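Local coordinates for trans-2-enoyl-CoA reductase [NADH] (PDB 4GGO), which reduces the carbon-carbon double bond of trans-2-enoyl-CoA substrates such as crotonyl-CoA with NADH, yielding the saturated acyl-CoA for fatty acid synthesis, at residues V165-F169 with L243-I249; F173-V178 with I288-L293. One frame throughout, in Å; residues are numbered along the deposited sequence.

Contact 1. Residues V165-F169 with L243-I249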
# COMPACT_ATOMS: atom_id res chain seq x y z
N VAL A 165 2.61 -15.97 -6.93
CA VAL A 165 1.25 -16.46 -7.12
C VAL A 165 0.44 -16.29 -5.84
O VAL A 165 1.00 -16.16 -4.75
CB VAL A 165 1.23 -17.95 -7.53
CG1 VAL A 165 2.09 -18.18 -8.77
CG2 VAL A 165 1.71 -18.83 -6.38
N LEU A 166 -0.88 -16.27 -5.98
CA LEU A 166 -1.77 -16.15 -4.83
C LEU A 166 -2.61 -17.41 -4.71
O LEU A 166 -3.76 -17.45 -5.15
CB LEU A 166 -2.69 -14.94 -5.00
CG LEU A 166 -2.03 -13.62 -5.39
CD1 LEU A 166 -3.07 -12.52 -5.51
CD2 LEU A 166 -0.95 -13.23 -4.39
N LYS A 167 -2.03 -18.46 -4.12
CA LYS A 167 -2.67 -19.77 -4.11
C LYS A 167 -2.46 -20.51 -2.79
O LYS A 167 -1.51 -20.24 -2.06
CB LYS A 167 -2.15 -20.61 -5.30
CG LYS A 167 -2.59 -20.07 -6.66
CD LYS A 167 -2.28 -21.02 -7.81
CE LYS A 167 -0.80 -21.13 -8.07
NZ LYS A 167 -0.55 -21.71 -9.42
N PRO A 168 -3.37 -21.45 -2.46
CA PRO A 168 -3.25 -22.22 -1.22
C PRO A 168 -2.29 -23.40 -1.38
O PRO A 168 -1.70 -23.58 -2.45
CB PRO A 168 -4.66 -22.75 -1.01
CG PRO A 168 -5.18 -22.94 -2.40
CD PRO A 168 -4.60 -21.79 -3.20
N PHE A 169 -2.13 -24.19 -0.32
CA PHE A 169 -1.36 -25.42 -0.38
C PHE A 169 -2.26 -26.62 -0.08
O PHE A 169 -3.18 -26.52 0.72
CB PHE A 169 -0.19 -25.39 0.61
CG PHE A 169 0.90 -24.42 0.24
CD1 PHE A 169 1.64 -24.60 -0.91
CD2 PHE A 169 1.19 -23.35 1.06
CE1 PHE A 169 2.65 -23.71 -1.25
CE2 PHE A 169 2.19 -22.46 0.73
CZ PHE A 169 2.92 -22.64 -0.42
N LEU A 243 -5.10 -18.64 2.26
CA LEU A 243 -4.13 -17.93 1.44
C LEU A 243 -3.17 -17.09 2.28
O LEU A 243 -1.95 -17.24 2.17
CB LEU A 243 -4.85 -17.03 0.44
CG LEU A 243 -5.88 -17.73 -0.46
CD1 LEU A 243 -6.57 -16.73 -1.36
CD2 LEU A 243 -5.21 -18.82 -1.27
N TYR A 244 -3.72 -16.23 3.12
CA TYR A 244 -2.92 -15.26 3.87
C TYR A 244 -2.22 -15.86 5.08
O TYR A 244 -1.24 -15.30 5.58
CB TYR A 244 -3.78 -14.07 4.29
CG TYR A 244 -4.26 -13.22 3.13
CD1 TYR A 244 -3.45 -12.24 2.58
CD2 TYR A 244 -5.52 -13.40 2.58
CE1 TYR A 244 -3.88 -11.46 1.52
CE2 TYR A 244 -5.96 -12.63 1.53
CZ TYR A 244 -5.14 -11.66 1.00
OH TYR A 244 -5.57 -10.89 -0.05
N ARG A 245 -2.73 -16.99 5.57
CA ARG A 245 -2.12 -17.67 6.71
C ARG A 245 -1.25 -18.84 6.27
O ARG A 245 -0.06 -18.90 6.58
CB ARG A 245 -3.19 -18.19 7.67
CG ARG A 245 -3.17 -17.55 9.05
CD ARG A 245 -3.91 -16.23 9.06
NE ARG A 245 -4.44 -15.92 10.38
CZ ARG A 245 -5.52 -15.17 10.59
NH1 ARG A 245 -6.18 -14.65 9.56
NH2 ARG A 245 -5.94 -14.93 11.83
N LYS A 246 -1.86 -19.77 5.54
CA LYS A 246 -1.21 -21.04 5.21
C LYS A 246 -0.88 -21.18 3.72
O LYS A 246 -0.38 -22.22 3.30
CB LYS A 246 -2.08 -22.21 5.67
CG LYS A 246 -2.53 -22.13 7.13
CD LYS A 246 -3.30 -23.38 7.57
CE LYS A 246 -2.44 -24.63 7.48
NZ LYS A 246 -3.15 -25.87 7.95
N GLY A 247 -1.16 -20.14 2.94
CA GLY A 247 -0.91 -20.19 1.50
C GLY A 247 0.43 -19.58 1.12
O GLY A 247 1.27 -19.31 1.97
N THR A 248 0.62 -19.36 -0.18
CA THR A 248 1.85 -18.77 -0.70
C THR A 248 2.07 -17.37 -0.14
O THR A 248 3.20 -16.98 0.17
CB THR A 248 1.83 -18.70 -2.24
OG1 THR A 248 0.69 -17.96 -2.68
CG2 THR A 248 1.78 -20.10 -2.83
N ILE A 249 0.98 -16.61 0.00
CA ILE A 249 1.04 -15.30 0.62
C ILE A 249 1.47 -15.44 2.08
O ILE A 249 2.28 -14.66 2.58
CB ILE A 249 -0.33 -14.60 0.58
CG1 ILE A 249 -0.78 -14.38 -0.87
CG2 ILE A 249 -0.28 -13.27 1.32
CD1 ILE A 249 -2.16 -13.77 -0.99
O HOH W 1 -3.40 -23.25 2.23

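Contact 2. Residues F173-V178 with I288-L293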
# COMPACT_ATOMS: atom_id res chain seq x y z
N PHE A 173 -8.62 -23.81 -2.99
CA PHE A 173 -9.40 -22.87 -2.19
C PHE A 173 -10.53 -22.29 -3.02
O PHE A 173 -10.29 -21.62 -4.03
CB PHE A 173 -8.51 -21.76 -1.64
CG PHE A 173 -9.27 -20.67 -0.93
CD1 PHE A 173 -10.02 -20.95 0.20
CD2 PHE A 173 -9.23 -19.37 -1.40
CE1 PHE A 173 -10.72 -19.95 0.85
CE2 PHE A 173 -9.93 -18.36 -0.76
CZ PHE A 173 -10.67 -18.65 0.37
N THR A 174 -11.76 -22.54 -2.60
CA THR A 174 -12.93 -22.10 -3.33
C THR A 174 -13.85 -21.29 -2.44
O THR A 174 -14.12 -21.67 -1.30
CB THR A 174 -13.71 -23.31 -3.91
OG1 THR A 174 -12.86 -24.05 -4.79
CG2 THR A 174 -14.94 -22.85 -4.67
N GLY A 175 -14.33 -20.16 -2.96
CA GLY A 175 -15.25 -19.32 -2.22
C GLY A 175 -16.06 -18.41 -3.13
O GLY A 175 -15.76 -18.28 -4.32
N LYS A 176 -17.08 -17.79 -2.56
CA LYS A 176 -17.88 -16.82 -3.30
C LYS A 176 -17.06 -15.59 -3.65
O LYS A 176 -15.98 -15.37 -3.11
CB LYS A 176 -19.12 -16.43 -2.50
CG LYS A 176 -20.13 -17.56 -2.31
CD LYS A 176 -21.53 -17.03 -1.99
CE LYS A 176 -21.69 -16.67 -0.52
NZ LYS A 176 -23.10 -16.29 -0.22
N THR A 177 -17.58 -14.79 -4.58
CA THR A 177 -16.98 -13.50 -4.92
C THR A 177 -18.05 -12.65 -5.58
O THR A 177 -19.15 -13.14 -5.86
CB THR A 177 -15.78 -13.64 -5.87
OG1 THR A 177 -15.13 -12.37 -6.01
CG2 THR A 177 -16.23 -14.12 -7.24
N VAL A 178 -17.75 -11.39 -5.82
CA VAL A 178 -18.73 -10.50 -6.43
C VAL A 178 -18.07 -9.52 -7.40
O VAL A 178 -16.97 -9.02 -7.14
CB VAL A 178 -19.56 -9.74 -5.35
CG1 VAL A 178 -18.68 -8.77 -4.57
CG2 VAL A 178 -20.74 -9.02 -5.98
N ILE A 288 -8.80 -13.06 -6.41
CA ILE A 288 -8.75 -13.78 -5.15
C ILE A 288 -10.15 -14.16 -4.68
O ILE A 288 -11.02 -13.29 -4.57
CB ILE A 288 -8.07 -12.95 -4.05
CG1 ILE A 288 -6.71 -12.44 -4.51
CG2 ILE A 288 -7.93 -13.76 -2.78
CD1 ILE A 288 -6.03 -11.53 -3.50
N PRO A 289 -10.38 -15.45 -4.40
CA PRO A 289 -11.68 -15.90 -3.90
C PRO A 289 -12.01 -15.25 -2.55
O PRO A 289 -11.09 -15.04 -1.76
CB PRO A 289 -11.49 -17.41 -3.73
CG PRO A 289 -10.36 -17.76 -4.65
CD PRO A 289 -9.45 -16.57 -4.62
N VAL A 290 -13.28 -14.95 -2.34
CA VAL A 290 -13.80 -14.35 -1.10
C VAL A 290 -13.49 -12.86 -0.93
O VAL A 290 -14.38 -12.09 -0.55
CB VAL A 290 -13.37 -15.15 0.17
CG1 VAL A 290 -13.97 -14.52 1.42
CG2 VAL A 290 -13.78 -16.61 0.05
N ILE A 291 -12.26 -12.46 -1.22
CA ILE A 291 -11.79 -11.09 -0.97
C ILE A 291 -12.71 -9.93 -1.41
O ILE A 291 -12.99 -9.04 -0.61
CB ILE A 291 -10.33 -10.87 -1.47
CG1 ILE A 291 -9.34 -11.49 -0.48
CG2 ILE A 291 -10.03 -9.39 -1.65
CD1 ILE A 291 -9.42 -10.90 0.91
N PRO A 292 -13.18 -9.94 -2.67
CA PRO A 292 -14.03 -8.82 -3.09
C PRO A 292 -15.36 -8.77 -2.32
O PRO A 292 -15.84 -7.68 -2.02
CB PRO A 292 -14.30 -9.11 -4.57
CG PRO A 292 -13.16 -9.97 -4.99
CD PRO A 292 -12.89 -10.84 -3.81
N LEU A 293 -15.92 -9.94 -2.01
CA LEU A 293 -17.16 -10.00 -1.25
C LEU A 293 -16.93 -9.59 0.20
O LEU A 293 -17.75 -8.91 0.80
CB LEU A 293 -17.76 -11.41 -1.31
CG LEU A 293 -19.02 -11.62 -0.47
CD1 LEU A 293 -20.13 -10.69 -0.93
CD2 LEU A 293 -19.48 -13.07 -0.53

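Contact 1. Residues V165-F169 with L243-I249
The hydroxyl of T248 is gripped twice by the loop 165-169. Its OG1 donates to the carbonyl O of V165 over 2.8 Å, reaching that oxygen from above the carbonyl plane, and it accepts the backbone N-H of K167, which comes in almost straight at 176°. A third bond runs between the main chains, from T248 N to K167 O at 3.0 Å. OG1 sits between the backbone N and the carbonyl carbon of T248 (chi1 57°), and this rotation turns it to the loop while CG2 swings over to meet CZ of the F169 ring at 3.7 Å. The same ring sets its edge against the main chain: F169 CD2 lies 3.0 Å from K246 O, which is in the ring plane. F169 CE2 also comes within 3.4 Å of G247 C. A water accepts from F169 N and donates weakly to K246 O.

Between these bonds the loop also makes apolar contacts. L243 CD2 lies 3.6 Å from P168 CD, the two side chains running side by side, and L166 CD2 meets I249 CD1 at the same distance. I249 CD1 also rests on one face of the Y244 ring. Outside the pair, K167 NZ forms a salt bridge with E197 of helix 195-205.

G247 is the N-cap residue of helix 248-266, so T248 N is an amide of that helix's first turn, with no carbonyl of a preceding turn to bind. K167 O takes up this N-H, so the loop ties down the first turn of the helix next to Y244, the probable proton donor.

Contact 2. Residues F173-V178 with I288-L293
Strand 173-178 passes across the turn that leads into helix 291-305, its chain coming closest where the CA atoms of T177 and V290 lie 5.0 Å apart. This strand pairs with 185-190 in a two-stranded antiparallel hairpin, separate from the parallel Rossmann sheet, and here it packs against the N-terminal end of a helix. One hydrogen bond ties the backbones: V290 N, at the N-cap position, donates to K176 O at 2.8 Å. The amide nitrogen lies nearly on the extension of the carbonyl bond, but the N-H itself is bent, with 133° at the hydrogen. V290 CA also makes a CA-H...O contact with that oxygen.

At the start of the strand F173 holds CG anti to its N (chi1 173°), carrying the ring to P289 and V290. CE2 touches P289 CB at 3.5 Å, and CZ reaches V290 CG2. That methyl then lies against G175 CA at 3.8 Å, where the absence of a side chain lets the turn come close to the strand.

From K176 on, the first turn of the helix takes over. K176 CB meets L293 CD2, and V178 CG1 packs on L293 CA; the strand's opposite edge, away from K176 O, pairs with 185-190, T177 with K186. T177 has OG1 anti to its own N (chi1 -172°), which brings the hydroxyl oxygen to 3.3 Å from CG of the P292 ring.

Both contacts set a segment from the 165-178 region against the start of a helix, but they do so differently. Contact 1 is partly buried and polar at its centre, joining an irregular loop to the helix start by three direct hydrogen bonds; contact 2 is buried and mostly apolar, with a single backbone bond between a hairpin strand and the turn before helix 291-305. Their centres are about 14 Å apart, and they meet directly: L243 and L166 of contact 1 pack on I288 of contact 2, and P168 lies against F173. I288 CD1 also lies 3.5 Å from OH of Y244, the inferred proton donor, so the apolar junction of the two contacts borders the active site.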